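Local coordinates for polysaccharide deacetylase (Ammonifex degensii, PDB 4WCJ), which is a zinc-binding family 4 carbohydrate esterase that probably removes acetyl groups from the N-acetylglucosamine units of poly-beta-1,6-N-acetyl-D-glucosamine, at residues A168-V172 and F173-G177; R106-F109 and P110-K114; F121-A125 and G126-R130; D63-Q67 and V68-F72. One frame throughout, in Å; residues are numbered along the deposited sequence.

Contact 1. Residues A168-V172 and F173-G177; sequences AKKPV and FLLPG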
loop_
_atom_site.group_PDB
_atom_site.type_symbol
_atom_site.label_atom_id
_atom_site.label_comp_id
_atom_site.label_asym_id
_atom_site.label_seq_id
_atom_site.Cartn_x
_atom_site.Cartn_y
_atom_site.Cartn_z
ATOM N N ALA A 168 15.719 20.224 2.895
ATOM C CA ALA A 168 16.586 19.246 2.247
ATOM C C ALA A 168 15.907 18.597 1.047
ATOM O O ALA A 168 16.551 17.881 0.277
ATOM C CB ALA A 168 17.021 18.183 3.242
ATOM N N LYS A 169 14.608 18.848 0.903
ATOM C CA LYS A 169 13.806 18.289 -0.184
ATOM C C LYS A 169 13.806 16.763 -0.183
ATOM O O LYS A 169 13.969 16.135 -1.229
ATOM C CB LYS A 169 14.296 18.807 -1.540
ATOM N N LYS A 170 13.602 16.174 0.993
ATOM C CA LYS A 170 13.527 14.721 1.128
ATOM C C LYS A 170 12.841 14.337 2.446
ATOM O O LYS A 170 12.708 15.170 3.338
ATOM C CB LYS A 170 14.927 14.107 1.040
ATOM C CG LYS A 170 15.952 14.727 1.964
ATOM C CD LYS A 170 17.268 13.963 1.893
ATOM C CE LYS A 170 17.740 13.822 0.455
ATOM N NZ LYS A 170 19.079 13.180 0.361
ATOM N N PRO A 171 12.389 13.074 2.569
ATOM C CA PRO A 171 11.761 12.671 3.834
ATOM C C PRO A 171 12.739 12.689 5.003
ATOM O O PRO A 171 13.934 12.457 4.803
ATOM C CB PRO A 171 11.293 11.239 3.558
ATOM C CG PRO A 171 11.258 11.110 2.086
ATOM C CD PRO A 171 12.337 11.996 1.567
ATOM N N VAL A 172 12.231 12.947 6.203
ATOM C CA VAL A 172 13.064 12.982 7.403
ATOM C C VAL A 172 13.885 11.705 7.612
ATOM O O VAL A 172 15.003 11.758 8.137
ATOM C CB VAL A 172 12.205 13.225 8.660
ATOM C CG1 VAL A 172 11.609 14.628 8.633
ATOM C CG2 VAL A 172 11.103 12.162 8.773
ATOM N N PHE A 173 13.350 10.557 7.203
ATOM C CA PHE A 173 14.052 9.306 7.462
ATOM C C PHE A 173 15.169 9.036 6.453
ATOM O O PHE A 173 15.890 8.038 6.574
ATOM C CB PHE A 173 13.073 8.122 7.506
ATOM C CG PHE A 173 12.296 7.905 6.238
ATOM C CD1 PHE A 173 12.804 7.110 5.222
ATOM C CD2 PHE A 173 11.035 8.456 6.080
ATOM C CE1 PHE A 173 12.085 6.894 4.060
ATOM C CE2 PHE A 173 10.302 8.231 4.919
ATOM C CZ PHE A 173 10.840 7.453 3.906
ATOM N N LEU A 174 15.329 9.921 5.474
ATOM C CA LEU A 174 16.431 9.803 4.518
ATOM C C LEU A 174 17.482 10.888 4.720
ATOM O O LEU A 174 18.450 10.972 3.963
ATOM C CB LEU A 174 15.910 9.848 3.079
ATOM C CG LEU A 174 14.942 8.738 2.667
ATOM C CD1 LEU A 174 14.542 8.877 1.207
ATOM C CD2 LEU A 174 15.533 7.349 2.933
ATOM N N LEU A 175 17.279 11.725 5.734
ATOM C CA LEU A 175 18.260 12.735 6.120
ATOM C C LEU A 175 19.536 12.057 6.614
ATOM O O LEU A 175 19.489 10.927 7.104
ATOM C CB LEU A 175 17.687 13.657 7.202
ATOM C CG LEU A 175 16.548 14.573 6.756
ATOM C CD1 LEU A 175 16.094 15.469 7.897
ATOM C CD2 LEU A 175 16.986 15.399 5.560
ATOM N N PRO A 176 20.683 12.736 6.483
ATOM C CA PRO A 176 21.948 12.137 6.921
ATOM C C PRO A 176 21.954 11.782 8.405
ATOM O O PRO A 176 21.395 12.520 9.218
ATOM C CB PRO A 176 22.981 13.235 6.629
ATOM C CG PRO A 176 22.337 14.122 5.610
ATOM C CD PRO A 176 20.871 14.084 5.914
ATOM N N GLY A 177 22.584 10.663 8.749
ATOM C CA GLY A 177 22.716 10.262 10.136
ATOM C C GLY A 177 21.411 9.818 10.763
ATOM O O GLY A 177 21.272 9.820 11.985
#
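P171 and F173 meet through a CH-pi contact: CB of the proline ring lies over one face of the phenylalanine, 3.9 Å from the ring centroid and nearest to CE2. F173 can turn its ring back over the proline two residues earlier because CG sits between the backbone N and the carbonyl carbon (chi1 60°). The other apolar contacts involve the two leucines. L174 runs alongside P171, its CD1 3.8 Å from the proline CD, while L175 rests CD2 against both A168 CB, at 3.6 Å, and K170 CG, at 3.8 Å.

Two backbone bonds draw the chain into a short 3-10 turn. L174 N donates to P171 O over 3.0 Å, approaching from above the carbonyl plane, and L175 N reaches V172 O in a weak bond of 3.3 Å. A proline suits the start of this turn, where its carbonyl is used and its N need not donate.

Cutting L175 back to an alanine is likely to leave A168 CB and the K170 stem without their apolar partner and open a gap beside them. The chemistry is therefore mainly apolar, with backbone bonds setting the turn; it holds F173, whose side chain is about 9 Å from the zinc ion, against P171.

Contact 2. Residues R106-F109 and P110-K114; sequences RHAF and PVLKK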
loop_
_atom_site.group_PDB
_atom_site.type_symbol
_atom_site.label_atom_id
_atom_site.label_comp_id
_atom_site.label_asym_id
_atom_site.label_seq_id
_atom_site.Cartn_x
_atom_site.Cartn_y
_atom_site.Cartn_z
ATOM N N ARG A 106 -14.662 3.636 6.405
ATOM C CA ARG A 106 -16.030 4.125 6.244
ATOM C C ARG A 106 -16.553 4.000 4.813
ATOM O O ARG A 106 -17.742 3.727 4.603
ATOM C CB ARG A 106 -16.118 5.579 6.714
ATOM C CG ARG A 106 -17.524 6.158 6.716
ATOM C CD ARG A 106 -17.571 7.514 7.411
ATOM N NE ARG A 106 -17.204 7.421 8.824
ATOM C CZ ARG A 106 -17.326 8.419 9.693
ATOM N NH1 ARG A 106 -16.973 8.249 10.961
ATOM N NH2 ARG A 106 -17.809 9.588 9.296
ATOM N N HIS A 107 -15.669 4.156 3.834
ATOM C CA HIS A 107 -16.092 4.221 2.441
ATOM C C HIS A 107 -15.451 3.180 1.522
ATOM O O HIS A 107 -16.132 2.606 0.682
ATOM C CB HIS A 107 -15.817 5.620 1.887
ATOM C CG HIS A 107 -16.531 6.715 2.619
ATOM N ND1 HIS A 107 -17.887 6.684 2.872
ATOM C CD2 HIS A 107 -16.081 7.883 3.138
ATOM C CE1 HIS A 107 -18.240 7.779 3.519
ATOM N NE2 HIS A 107 -17.162 8.525 3.692
ATOM N N ALA A 108 -14.145 2.953 1.649
ATOM C CA ALA A 108 -13.483 1.982 0.781
ATOM C C ALA A 108 -13.873 0.544 1.126
ATOM O O ALA A 108 -14.204 -0.255 0.246
ATOM C CB ALA A 108 -11.968 2.149 0.854
ATOM N N PHE A 109 -13.833 0.220 2.416
ATOM C CA PHE A 109 -14.073 -1.148 2.882
ATOM C C PHE A 109 -15.418 -1.764 2.437
ATOM O O PHE A 109 -15.438 -2.930 2.029
ATOM C CB PHE A 109 -13.956 -1.200 4.411
ATOM C CG PHE A 109 -14.154 -2.582 4.999
ATOM C CD1 PHE A 109 -13.418 -3.661 4.537
ATOM C CD2 PHE A 109 -15.043 -2.784 6.041
ATOM C CE1 PHE A 109 -13.586 -4.919 5.075
ATOM C CE2 PHE A 109 -15.213 -4.045 6.595
ATOM C CZ PHE A 109 -14.484 -5.116 6.111
ATOM N N PRO A 110 -16.539 -1.010 2.523
ATOM C CA PRO A 110 -17.795 -1.614 2.051
ATOM C C PRO A 110 -17.775 -1.956 0.560
ATOM O O PRO A 110 -18.312 -2.997 0.162
ATOM C CB PRO A 110 -18.838 -0.530 2.343
ATOM C CG PRO A 110 -18.249 0.254 3.477
ATOM C CD PRO A 110 -16.780 0.287 3.182
ATOM N N VAL A 111 -17.158 -1.091 -0.238
ATOM C CA VAL A 111 -16.999 -1.324 -1.672
ATOM C C VAL A 111 -16.196 -2.599 -1.907
ATOM O O VAL A 111 -16.592 -3.454 -2.698
ATOM C CB VAL A 111 -16.291 -0.127 -2.377
ATOM C CG1 VAL A 111 -15.936 -0.485 -3.805
ATOM C CG2 VAL A 111 -17.159 1.124 -2.338
ATOM N N LEU A 112 -15.067 -2.716 -1.205
ATOM C CA LEU A 112 -14.176 -3.865 -1.322
ATOM C C LEU A 112 -14.828 -5.152 -0.825
ATOM O O LEU A 112 -14.641 -6.222 -1.406
ATOM C CB LEU A 112 -12.888 -3.617 -0.539
ATOM C CG LEU A 112 -12.044 -2.487 -1.126
ATOM C CD1 LEU A 112 -11.053 -1.939 -0.094
ATOM C CD2 LEU A 112 -11.314 -2.977 -2.374
ATOM N N LYS A 113 -15.559 -5.040 0.275
ATOM C CA LYS A 113 -16.175 -6.210 0.893
ATOM C C LYS A 113 -17.281 -6.758 -0.001
ATOM O O LYS A 113 -17.389 -7.968 -0.201
ATOM C CB LYS A 113 -16.715 -5.855 2.278
ATOM C CG LYS A 113 -17.275 -7.042 3.055
ATOM C CD LYS A 113 -17.411 -6.721 4.537
ATOM C CE LYS A 113 -18.483 -5.671 4.796
ATOM N NZ LYS A 113 -18.648 -5.389 6.254
ATOM N N LYS A 114 -18.087 -5.859 -0.555
ATOM C CA LYS A 114 -19.221 -6.249 -1.392
ATOM C C LYS A 114 -18.743 -6.882 -2.698
ATOM O O LYS A 114 -19.511 -7.539 -3.395
ATOM C CB LYS A 114 -20.114 -5.036 -1.670
ATOM C CG LYS A 114 -21.510 -5.368 -2.181
ATOM C CD LYS A 114 -22.454 -4.161 -2.136
ATOM C CE LYS A 114 -22.056 -3.066 -3.125
ATOM N NZ LYS A 114 -20.961 -2.165 -2.624
#
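F109 and K113, one helical turn apart, both carry CG opposite the backbone N (chi1 -179° and -175°), and the lysine chain then bends at chi3 (68°). The two side chains cross at a slant: K113 CD comes 3.7 Å from F109 CZ, and NZ lies 3.7 Å from CE2, while K113 CB sits over one face of the ring. A long lysine suits this position because its methylenes can follow the aromatic before the charged end emerges at the exposed surface.

In the backbone, K113 N donates to F109 O over 2.7 Å, and L112 N binds A108 O over 3.0 Å, nearly in line with the carbonyl. P110 interrupts this pattern. Its N carries no hydrogen, its CG lies 3.7 Å from R106 O, and the helix kinks here after a wider pi-type turn. H107 O is buried with no polar partner in the model; P110 CD and V111 CG2 each approach it to 3.5 Å.

The apolar residues V111 and L112 face inward, V111 packing on helix 55-67 and L112 also on F119 of strand 119-123. This is a proline-kinked amphipathic helix, the connecting helix of the beta-alpha-beta unit made with strands 91-99 and 119-123.

Contact 3. Residues F121-A125 and G126-R130; sequences FFVIA and GQVGR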
loop_
_atom_site.group_PDB
_atom_site.type_symbol
_atom_site.label_atom_id
_atom_site.label_comp_id
_atom_site.label_asym_id
_atom_site.label_seq_id
_atom_site.Cartn_x
_atom_site.Cartn_y
_atom_site.Cartn_z
ATOM N N PHE A 121 -3.275 -2.655 3.465
ATOM C CA PHE A 121 -3.436 -1.363 4.131
ATOM C C PHE A 121 -2.154 -1.017 4.879
ATOM O O PHE A 121 -1.891 -1.597 5.947
ATOM C CB PHE A 121 -4.620 -1.434 5.100
ATOM C CG PHE A 121 -5.173 -0.092 5.526
ATOM C CD1 PHE A 121 -4.784 1.091 4.901
ATOM C CD2 PHE A 121 -6.076 -0.025 6.590
ATOM C CE1 PHE A 121 -5.311 2.316 5.313
ATOM C CE2 PHE A 121 -6.591 1.200 7.006
ATOM C CZ PHE A 121 -6.220 2.358 6.365
ATOM N N PHE A 122 -1.368 -0.092 4.329
ATOM C CA PHE A 122 -0.128 0.335 4.964
ATOM C C PHE A 122 -0.406 1.452 5.963
ATOM O O PHE A 122 -0.677 2.574 5.562
ATOM C CB PHE A 122 0.875 0.822 3.915
ATOM C CG PHE A 122 1.321 -0.240 2.940
ATOM C CD1 PHE A 122 2.333 -1.131 3.278
ATOM C CD2 PHE A 122 0.748 -0.334 1.678
ATOM C CE1 PHE A 122 2.759 -2.090 2.367
ATOM C CE2 PHE A 122 1.169 -1.298 0.769
ATOM C CZ PHE A 122 2.175 -2.172 1.116
ATOM N N VAL A 123 -0.331 1.159 7.254
ATOM C CA VAL A 123 -0.670 2.170 8.242
ATOM C C VAL A 123 0.537 2.797 8.939
ATOM O O VAL A 123 1.565 2.152 9.158
ATOM C CB VAL A 123 -1.632 1.597 9.305
ATOM C CG1 VAL A 123 -2.866 1.000 8.621
ATOM C CG2 VAL A 123 -0.964 0.521 10.180
ATOM N N ILE A 124 0.400 4.079 9.244
ATOM C CA ILE A 124 1.325 4.794 10.109
ATOM C C ILE A 124 0.960 4.395 11.528
ATOM O O ILE A 124 0.051 4.967 12.135
ATOM C CB ILE A 124 1.228 6.306 9.944
ATOM C CG1 ILE A 124 1.326 6.684 8.465
ATOM C CG2 ILE A 124 2.330 6.979 10.740
ATOM C CD1 ILE A 124 0.915 8.088 8.182
ATOM N N ALA A 125 1.647 3.382 12.052
ATOM C CA ALA A 125 1.152 2.686 13.238
ATOM C C ALA A 125 1.006 3.606 14.438
ATOM O O ALA A 125 0.111 3.408 15.255
ATOM C CB ALA A 125 2.068 1.490 13.581
ATOM N N GLY A 126 1.869 4.617 14.539
ATOM C CA GLY A 126 1.820 5.552 15.646
ATOM C C GLY A 126 0.756 6.635 15.532
ATOM O O GLY A 126 0.542 7.392 16.477
ATOM N N GLN A 127 0.093 6.714 14.380
ATOM C CA GLN A 127 -0.958 7.718 14.170
ATOM C C GLN A 127 -2.347 7.090 14.121
ATOM O O GLN A 127 -3.352 7.794 14.008
ATOM C CB GLN A 127 -0.707 8.517 12.882
ATOM C CG GLN A 127 0.521 9.404 12.922
ATOM C CD GLN A 127 0.445 10.452 14.016
ATOM O OE1 GLN A 127 -0.648 10.887 14.405
ATOM N NE2 GLN A 127 1.607 10.878 14.511
ATOM N N VAL A 128 -2.410 5.766 14.195
ATOM C CA VAL A 128 -3.703 5.085 14.259
ATOM C C VAL A 128 -4.506 5.535 15.483
ATOM O O VAL A 128 -3.971 5.651 16.589
ATOM C CB VAL A 128 -3.509 3.557 14.278
ATOM C CG1 VAL A 128 -4.808 2.836 14.635
ATOM C CG2 VAL A 128 -2.990 3.104 12.929
ATOM N N GLY A 129 -5.789 5.820 15.283
ATOM C CA GLY A 129 -6.643 6.176 16.405
ATOM C C GLY A 129 -6.572 7.650 16.766
ATOM O O GLY A 129 -7.167 8.084 17.763
ATOM N N ARG A 130 -5.842 8.420 15.956
ATOM C CA ARG A 130 -5.720 9.874 16.150
ATOM C C ARG A 130 -6.228 10.665 14.946
ATOM O O ARG A 130 -6.646 10.091 13.943
ATOM C CB ARG A 130 -4.255 10.260 16.408
ATOM C CG ARG A 130 -3.489 9.344 17.340
ATOM C CD ARG A 130 -2.106 9.896 17.563
ATOM N NE ARG A 130 -1.391 9.198 18.621
ATOM C CZ ARG A 130 -0.516 9.783 19.429
ATOM N NH1 ARG A 130 -0.256 11.080 19.293
ATOM N NH2 ARG A 130 0.096 9.078 20.371
HETATM O O HOH W 1 -1.734 4.066 17.464
#
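I124 and Q127 make the close-packed half of this turn, which follows strand 119-123. I124 O takes two backbone donors: Q127 N at 2.8 Å, from above the carbonyl plane, and V128 N in a weak, bent bond of 3.3 Å. Beside it the two side chains run alongside each other, pointing the same way, with I124 CG2 3.7 Å from Q127 CG. The first torsion (chi1 -67°) sets Q127 CG beside I124 CG2, and the bend at chi2 (-61°) then leads the amide away to D160, which accepts from NE2. A residue with an apolar stem and a polar end suits this place. G126 brings no side chain to the tight bend.

The rest of the contact is looser. V123 CB and V128 CG2 approach only to 4.2 Å, and a water bridges the backbone, donating to A125 O at 3.0 Å and V128 O at 2.9 Å. Beyond it a type II turn from Q127 to R130 passes through exposed G129, whose positive phi (85°) a side chain would not easily tolerate.

I124 touches the zinc ligands D99, H157 and H162; its side chain comes within about 5 Å of the zinc ion, in the second shell. V128 packs on helix 140-148, while V123 rests on V154 and A125 on L156 of the neighbouring strand 152-156.

Contact 4. Residues D63-Q67 and V68-F72; sequences DYLRQ and VGVRF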
loop_
_atom_site.group_PDB
_atom_site.type_symbol
_atom_site.label_atom_id
_atom_site.label_comp_id
_atom_site.label_asym_id
_atom_site.label_seq_id
_atom_site.Cartn_x
_atom_site.Cartn_y
_atom_site.Cartn_z
ATOM N N ASP A 63 -14.892 -2.035 -10.598
ATOM C CA ASP A 63 -15.819 -2.706 -11.494
ATOM C C ASP A 63 -15.259 -2.787 -12.909
ATOM O O ASP A 63 -15.343 -3.834 -13.546
ATOM C CB ASP A 63 -17.175 -1.999 -11.495
ATOM C CG ASP A 63 -17.934 -2.198 -10.195
ATOM O OD1 ASP A 63 -17.577 -3.124 -9.439
ATOM O OD2 ASP A 63 -18.886 -1.434 -9.929
ATOM N N TYR A 64 -14.681 -1.692 -13.399
ATOM C CA TYR A 64 -14.133 -1.695 -14.752
ATOM C C TYR A 64 -13.030 -2.736 -14.895
ATOM O O TYR A 64 -13.021 -3.505 -15.847
ATOM C CB TYR A 64 -13.595 -0.319 -15.143
ATOM C CG TYR A 64 -12.989 -0.316 -16.527
ATOM C CD1 TYR A 64 -13.798 -0.359 -17.657
ATOM C CD2 TYR A 64 -11.610 -0.297 -16.707
ATOM C CE1 TYR A 64 -13.254 -0.369 -18.925
ATOM C CE2 TYR A 64 -11.055 -0.307 -17.977
ATOM C CZ TYR A 64 -11.884 -0.344 -19.080
ATOM O OH TYR A 64 -11.343 -0.356 -20.345
ATOM N N LEU A 65 -12.109 -2.757 -13.938
ATOM C CA LEU A 65 -10.992 -3.693 -13.971
ATOM C C LEU A 65 -11.493 -5.129 -14.043
ATOM O O LEU A 65 -11.044 -5.911 -14.877
ATOM C CB LEU A 65 -10.094 -3.503 -12.745
ATOM C CG LEU A 65 -9.111 -2.330 -12.789
ATOM C CD1 LEU A 65 -8.404 -2.174 -11.453
ATOM C CD2 LEU A 65 -8.104 -2.523 -13.909
ATOM N N ARG A 66 -12.442 -5.458 -13.173
ATOM C CA ARG A 66 -13.045 -6.782 -13.151
ATOM C C ARG A 66 -13.782 -7.076 -14.456
ATOM O O ARG A 66 -13.648 -8.161 -15.026
ATOM C CB ARG A 66 -13.992 -6.899 -11.951
ATOM C CG ARG A 66 -14.753 -8.206 -11.860
ATOM C CD ARG A 66 -15.092 -8.525 -10.406
ATOM N NE ARG A 66 -13.934 -9.033 -9.673
ATOM C CZ ARG A 66 -13.900 -9.194 -8.354
ATOM N NH1 ARG A 66 -14.954 -8.869 -7.624
ATOM N NH2 ARG A 66 -12.809 -9.667 -7.768
ATOM N N GLN A 67 -14.548 -6.096 -14.924
ATOM C CA GLN A 67 -15.316 -6.216 -16.159
ATOM C C GLN A 67 -14.446 -6.608 -17.356
ATOM O O GLN A 67 -14.843 -7.455 -18.155
ATOM C CB GLN A 67 -16.047 -4.900 -16.453
ATOM C CG GLN A 67 -16.927 -4.922 -17.697
ATOM C CD GLN A 67 -17.520 -3.559 -18.016
ATOM O OE1 GLN A 67 -17.166 -2.555 -17.399
ATOM N NE2 GLN A 67 -18.429 -3.520 -18.986
ATOM N N VAL A 68 -13.263 -6.004 -17.473
ATOM C CA VAL A 68 -12.384 -6.268 -18.615
ATOM C C VAL A 68 -11.401 -7.407 -18.320
ATOM O O VAL A 68 -10.460 -7.645 -19.077
ATOM C CB VAL A 68 -11.603 -5.004 -19.038
ATOM C CG1 VAL A 68 -11.166 -5.111 -20.488
ATOM C CG2 VAL A 68 -12.467 -3.777 -18.882
ATOM N N GLY A 69 -11.624 -8.117 -17.220
ATOM C CA GLY A 69 -10.941 -9.380 -16.997
ATOM C C GLY A 69 -9.709 -9.386 -16.109
ATOM O O GLY A 69 -8.980 -10.377 -16.074
ATOM N N VAL A 70 -9.473 -8.291 -15.392
ATOM C CA VAL A 70 -8.353 -8.207 -14.455
ATOM C C VAL A 70 -8.588 -9.070 -13.205
ATOM O O VAL A 70 -9.662 -9.013 -12.602
ATOM C CB VAL A 70 -8.103 -6.744 -14.032
ATOM C CG1 VAL A 70 -7.365 -6.679 -12.716
ATOM C CG2 VAL A 70 -7.348 -5.990 -15.126
ATOM N N ARG A 71 -7.586 -9.865 -12.828
ATOM C CA ARG A 71 -7.652 -10.685 -11.617
ATOM C C ARG A 71 -7.093 -9.960 -10.390
ATOM O O ARG A 71 -5.923 -9.567 -10.374
ATOM C CB ARG A 71 -6.895 -12.001 -11.821
ATOM C CG ARG A 71 -6.529 -12.709 -10.529
ATOM C CD ARG A 71 -6.094 -14.144 -10.772
ATOM N NE ARG A 71 -6.037 -14.904 -9.525
ATOM C CZ ARG A 71 -5.966 -16.230 -9.457
ATOM N NH1 ARG A 71 -5.950 -16.952 -10.569
ATOM N NH2 ARG A 71 -5.918 -16.835 -8.275
ATOM N N PHE A 72 -7.928 -9.781 -9.368
ATOM C CA PHE A 72 -7.476 -9.178 -8.115
ATOM C C PHE A 72 -6.831 -10.220 -7.206
ATOM O O PHE A 72 -7.420 -11.263 -6.887
ATOM C CB PHE A 72 -8.626 -8.483 -7.386
ATOM C CG PHE A 72 -9.123 -7.240 -8.070
ATOM C CD1 PHE A 72 -10.140 -7.311 -9.006
ATOM C CD2 PHE A 72 -8.572 -5.996 -7.777
ATOM C CE1 PHE A 72 -10.606 -6.170 -9.634
ATOM C CE2 PHE A 72 -9.038 -4.853 -8.393
ATOM C CZ PHE A 72 -10.053 -4.939 -9.331
#
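A Schellman motif ends helix 55-67, and across it Y64 meets V68, and L65 meets V70. G69 is its C-prime residue: at positive phi (98°), where a side chain would strike the preceding carbonyl, it turns the chain so that G69 N binds R66 O over 3.0 Å and V70 N binds L65 O over 2.9 Å. One step earlier V68 N still makes the helical bond to Y64 O, also 3.0 Å.

V68 CG2 lies over one face of the Y64 ring, shifted toward its rim and 3.6 Å from the centroid, a CH-pi contact. Tyrosine CG stands opposite the backbone N (chi1 178°), which places the ring beside V68, one turn further on. Replacing Y64 by an alanine would probably leave V68 CG2 without its aromatic partner and uncover that side of the helix end.

L65, V70 and F72 form the apolar side: L65 CD2 reaches V70 CG2 at 3.8 Å, and L65 CB reaches F72 CZ at 3.7 Å. R66 brings NH2 to F72 CD1, with guanidinium and ring nearly perpendicular, while its NH1 binds R115 O. The chemistry implies a division of labour: backbone bonds use the carbonyls of Y64, L65 and R66 near the helix end, and apolar side chains fasten it to strand 71-72.

All four contacts are local and come in series along the chain, so none nests in or crosses another; contacts 4, 3 and 1 close turns, whereas contact 2 lies inside a helix. From the N terminus, contact 4 comes first and turns helix 55-67 into strand 71-72, which pairs with strand 91-99 in the parallel sheet. Contact 2 lies within helix 102-114, its centre about 17 Å from that of contact 4, and packs on the same helix 55-67. The chain then runs through strand 119-123, in the same sheet, into contact 3, which closes the loop beside the zinc site. Contact 1 comes last, turning the chain from strand 170-171 toward helix 179-197. Contacts 1 and 4 lie on opposite sides of the chain's centre.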